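Local coordinates for protein mycobacterium tuberculosis paralogous family 11 (Mycobacterium smegmatis, PDB 4Y9I) that probably reduces quinones with electrons from the reduced deazaflavin coenzyme F420, at residues V10-T15 against V25-V30. Residues are numbered along the deposited sequence; the frame is centred on the assembly and turned at random.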
ATOM      1  N   VAL A  10       2.731  -4.267   7.550  1.00  4.84           N
ATOM      2  CA  VAL A  10       2.369  -5.430   6.792  1.00  7.64           C
ATOM      3  C   VAL A  10       3.219  -5.533   5.500  1.00  7.33           C
ATOM      4  O   VAL A  10       3.913  -4.574   5.127  1.00  9.48           O
ATOM      5  CB  VAL A  10       0.906  -5.434   6.410  1.00  8.52           C
ATOM      6  CG1 VAL A  10       0.037  -5.510   7.657  1.00 11.00           C
ATOM      7  CG2 VAL A  10       0.575  -4.288   5.515  1.00  9.18           C
ATOM      8  N   LEU A  11       3.215  -6.725   4.908  1.00  5.75           N
ATOM      9  CA  LEU A  11       3.987  -6.960   3.679  1.00  4.79           C
ATOM     10  C   LEU A  11       3.112  -7.196   2.466  1.00  5.56           C
ATOM     11  O   LEU A  11       2.201  -8.045   2.501  1.00  7.92           O
ATOM     12  CB  LEU A  11       4.843  -8.229   3.844  1.00  6.73           C
ATOM     13  CG  LEU A  11       5.773  -8.516   2.662  1.00  8.76           C
ATOM     14  CD1 LEU A  11       6.964  -7.597   2.677  1.00  9.85           C
ATOM     15  CD2 LEU A  11       6.231  -9.937   2.753  1.00  7.69           C
ATOM     16  N   PHE A  12       3.387  -6.431   1.420  1.00  3.09           N
ATOM     17  CA  PHE A  12       2.706  -6.610   0.126  1.00  5.64           C
ATOM     18  C   PHE A  12       3.665  -7.190  -0.836  1.00  6.03           C
ATOM     19  O   PHE A  12       4.766  -6.645  -1.024  1.00  6.01           O
ATOM     20  CB  PHE A  12       2.224  -5.280  -0.373  1.00  5.52           C
ATOM     21  CG  PHE A  12       1.153  -4.654   0.532  1.00  5.02           C
ATOM     22  CD1 PHE A  12      -0.160  -5.058   0.386  1.00  6.79           C
ATOM     23  CD2 PHE A  12       1.482  -3.749   1.504  1.00  5.31           C
ATOM     24  CE1 PHE A  12      -1.176  -4.533   1.195  1.00  6.16           C
ATOM     25  CE2 PHE A  12       0.473  -3.230   2.324  1.00  4.97           C
ATOM     26  CZ  PHE A  12      -0.864  -3.655   2.205  1.00  5.01           C
ATOM     27  N   THR A  13       3.299  -8.302  -1.469  1.00  5.67           N
ATOM     28  CA  THR A  13       4.157  -8.945  -2.462  1.00  6.18           C
ATOM     29  C   THR A  13       3.606  -8.685  -3.839  1.00  6.42           C
ATOM     30  O   THR A  13       2.460  -8.976  -4.049  1.00  8.26           O
ATOM     31  CB  THR A  13       4.312 -10.449  -2.241  1.00  7.97           C
ATOM     32  OG1 THR A  13       4.816 -10.662  -0.903  1.00  9.19           O
ATOM     33  CG2 THR A  13       5.293 -11.032  -3.228  1.00 10.93           C
ATOM     34  N   THR A  14       4.439  -8.112  -4.675  1.00  6.37           N
ATOM     35  CA  THR A  14       4.123  -7.736  -6.026  1.00  6.97           C
ATOM     36  C   THR A  14       4.811  -8.674  -6.996  1.00  5.97           C
ATOM     37  O   THR A  14       5.794  -9.367  -6.648  1.00  7.56           O
ATOM     38  CB  THR A  14       4.478  -6.254  -6.319  1.00  9.01           C
ATOM     39  OG1 THR A  14       5.918  -6.135  -6.418  1.00  9.16           O
ATOM     40  CG2 THR A  14       3.884  -5.269  -5.290  1.00  9.07           C
ATOM     41  N   THR A  15       4.310  -8.764  -8.225  1.00  6.79           N
ATOM     42  CA  THR A  15       4.864  -9.624  -9.264  1.00  7.49           C
ATOM     43  C   THR A  15       5.076  -8.840 -10.519  1.00  9.44           C
ATOM     44  O   THR A  15       4.171  -8.198 -11.006  1.00  6.60           O
ATOM     45  CB  THR A  15       3.925 -10.811  -9.532  1.00  8.62           C
ATOM     46  OG1 THR A  15       3.759 -11.530  -8.311  1.00  8.84           O
ATOM     47  CG2 THR A  15       4.528 -11.667 -10.626  1.00 10.08           C
ATOM     48  N   VAL A  25       7.286  -5.489  -0.489  1.00  7.49           N
ATOM     49  CA  VAL A  25       7.071  -4.067  -0.196  1.00  6.19           C
ATOM     50  C   VAL A  25       6.424  -3.989   1.220  1.00  7.93           C
ATOM     51  O   VAL A  25       5.213  -4.137   1.369  1.00  5.77           O
ATOM     52  CB  VAL A  25       6.163  -3.437  -1.238  1.00  8.26           C
ATOM     53  CG1 VAL A  25       6.017  -1.968  -1.003  1.00  9.48           C
ATOM     54  CG2 VAL A  25       6.636  -3.717  -2.647  1.00  6.55           C
ATOM     55  N   PRO A  26       7.221  -3.777   2.241  1.00  6.21           N
ATOM     56  CA  PRO A  26       6.647  -3.534   3.598  1.00  6.99           C
ATOM     57  C   PRO A  26       6.107  -2.121   3.644  1.00  5.16           C
ATOM     58  O   PRO A  26       6.784  -1.135   3.276  1.00  7.31           O
ATOM     59  CB  PRO A  26       7.809  -3.724   4.558  1.00  6.94           C
ATOM     60  CG  PRO A  26       8.987  -4.062   3.680  1.00  9.95           C
ATOM     61  CD  PRO A  26       8.690  -3.694   2.270  1.00  6.89           C
ATOM     62  N   LEU A  27       4.886  -2.005   4.184  1.00  4.09           N
ATOM     63  CA  LEU A  27       4.251  -0.725   4.331  1.00  4.99           C
ATOM     64  C   LEU A  27       3.541  -0.638   5.729  1.00  6.28           C
ATOM     65  O   LEU A  27       3.127  -1.684   6.255  1.00  6.75           O
ATOM     66  CB  LEU A  27       3.224  -0.428   3.236  1.00  6.85           C
ATOM     67  CG  LEU A  27       3.712  -0.437   1.789  1.00  6.44           C
ATOM     68  CD1 LEU A  27       2.561  -0.244   0.856  1.00  5.55           C
ATOM     69  CD2 LEU A  27       4.690   0.679   1.513  1.00  6.88           C
ATOM     70  N   MET A  28       3.244   0.606   6.167  1.00  4.28           N
ATOM     71  CA  MET A  28       2.423   0.725   7.363  1.00  4.74           C
ATOM     72  C   MET A  28       1.074  -0.039   7.190  1.00  5.49           C
ATOM     73  O   MET A  28       0.414   0.062   6.115  1.00  6.44           O
ATOM     74  CB  MET A  28       2.120   2.187   7.695  1.00  5.47           C
ATOM     75  CG  MET A  28       3.414   3.011   7.904  1.00  6.47           C
ATOM     76  SD  MET A  28       4.396   2.363   9.311  1.00  7.55           S
ATOM     77  CE  MET A  28       3.299   2.667  10.752  1.00  7.83           C
ATOM     78  N   ARG A  29       0.697  -0.728   8.239  1.00  5.15           N
ATOM     79  CA  ARG A  29      -0.600  -1.422   8.308  1.00  4.38           C
ATOM     80  C   ARG A  29      -1.749  -0.401   8.421  1.00  5.42           C
ATOM     81  O   ARG A  29      -1.832   0.385   9.397  1.00  7.90           O
ATOM     82  CB  ARG A  29      -0.647  -2.342   9.500  1.00  7.17           C
ATOM     83  CG  ARG A  29      -1.911  -3.182   9.611  1.00  6.95           C
ATOM     84  CD  ARG A  29      -1.784  -4.161  10.759  1.00  9.82           C
ATOM     85  NE  ARG A  29      -2.927  -5.044  10.884  1.00  8.98           N
ATOM     86  CZ  ARG A  29      -4.096  -4.695  11.416  1.00 12.75           C
ATOM     87  NH1 ARG A  29      -4.290  -3.494  11.888  1.00 19.65           N
ATOM     88  NH2 ARG A  29      -5.086  -5.569  11.492  1.00 16.22           N
ATOM     89  N   VAL A  30      -2.605  -0.451   7.415  1.00  6.67           N
ATOM     90  CA  VAL A  30      -3.842   0.355   7.358  1.00  6.45           C
ATOM     91  C   VAL A  30      -4.919  -0.647   6.953  1.00  8.29           C
ATOM     92  O   VAL A  30      -4.958  -1.115   5.816  1.00  6.52           O
ATOM     93  CB  VAL A  30      -3.725   1.469   6.342  1.00  5.21           C
ATOM     94  CG1 VAL A  30      -4.997   2.274   6.332  1.00  7.53           C
ATOM     95  CG2 VAL A  30      -2.500   2.341   6.658  1.00  8.04           C
TER
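The first beta hairpin of the barrel brings F12 and V10 of strand 9-15 against V25 and L27 of strand 22-32. Two antiparallel hydrogen-bonded pairs, V10 with L27 and F12 with V25, hold the backbones together. V10 N donates to L27 O at 2.9 Å, and L27 N returns a bond to V10 O. Both run nearly straight. F12 N reaches V25 O at 2.9 Å from above the carbonyl plane, 43° out of it. V25 N donates to F12 O at 2.8 Å, in a more bent bond (151°). Between these pairs L11 and P26 form a non-hydrogen-bonded pair. There the lack of an N-H on P26 costs this pairing nothing. P26 CA lies 3.3 Å from V10 O in a CH...O contact.

The strands belong to a closed six-stranded antiparallel barrel, consistent with the FMN-binding clan of this family. V10, F12, V25 and L27 share one face of the sheet. CG of F12 is anti to its carbonyl carbon (chi1 -64°), and the F12 and L27 side chains cross at about a right angle. L27 CD1 touches F12 CD2 at 3.7 Å, obliquely to the ring, while V25 O sits near the ring edge. Y36 and M38 of strand 35-39 also pack on F12, and W51 of helix 51-57 touches V25 and L27. On the other face, L11 CD1 meets P26 CG at 4.2 Å.

Beyond the paired part of strand 22-32, R29 packs on V10. V10 CG1 lies obliquely across its CB-CG-CD part, nearest R29 CG at 3.6 Å. The R29 chain is extended as far as NE, which forms a salt bridge with D65.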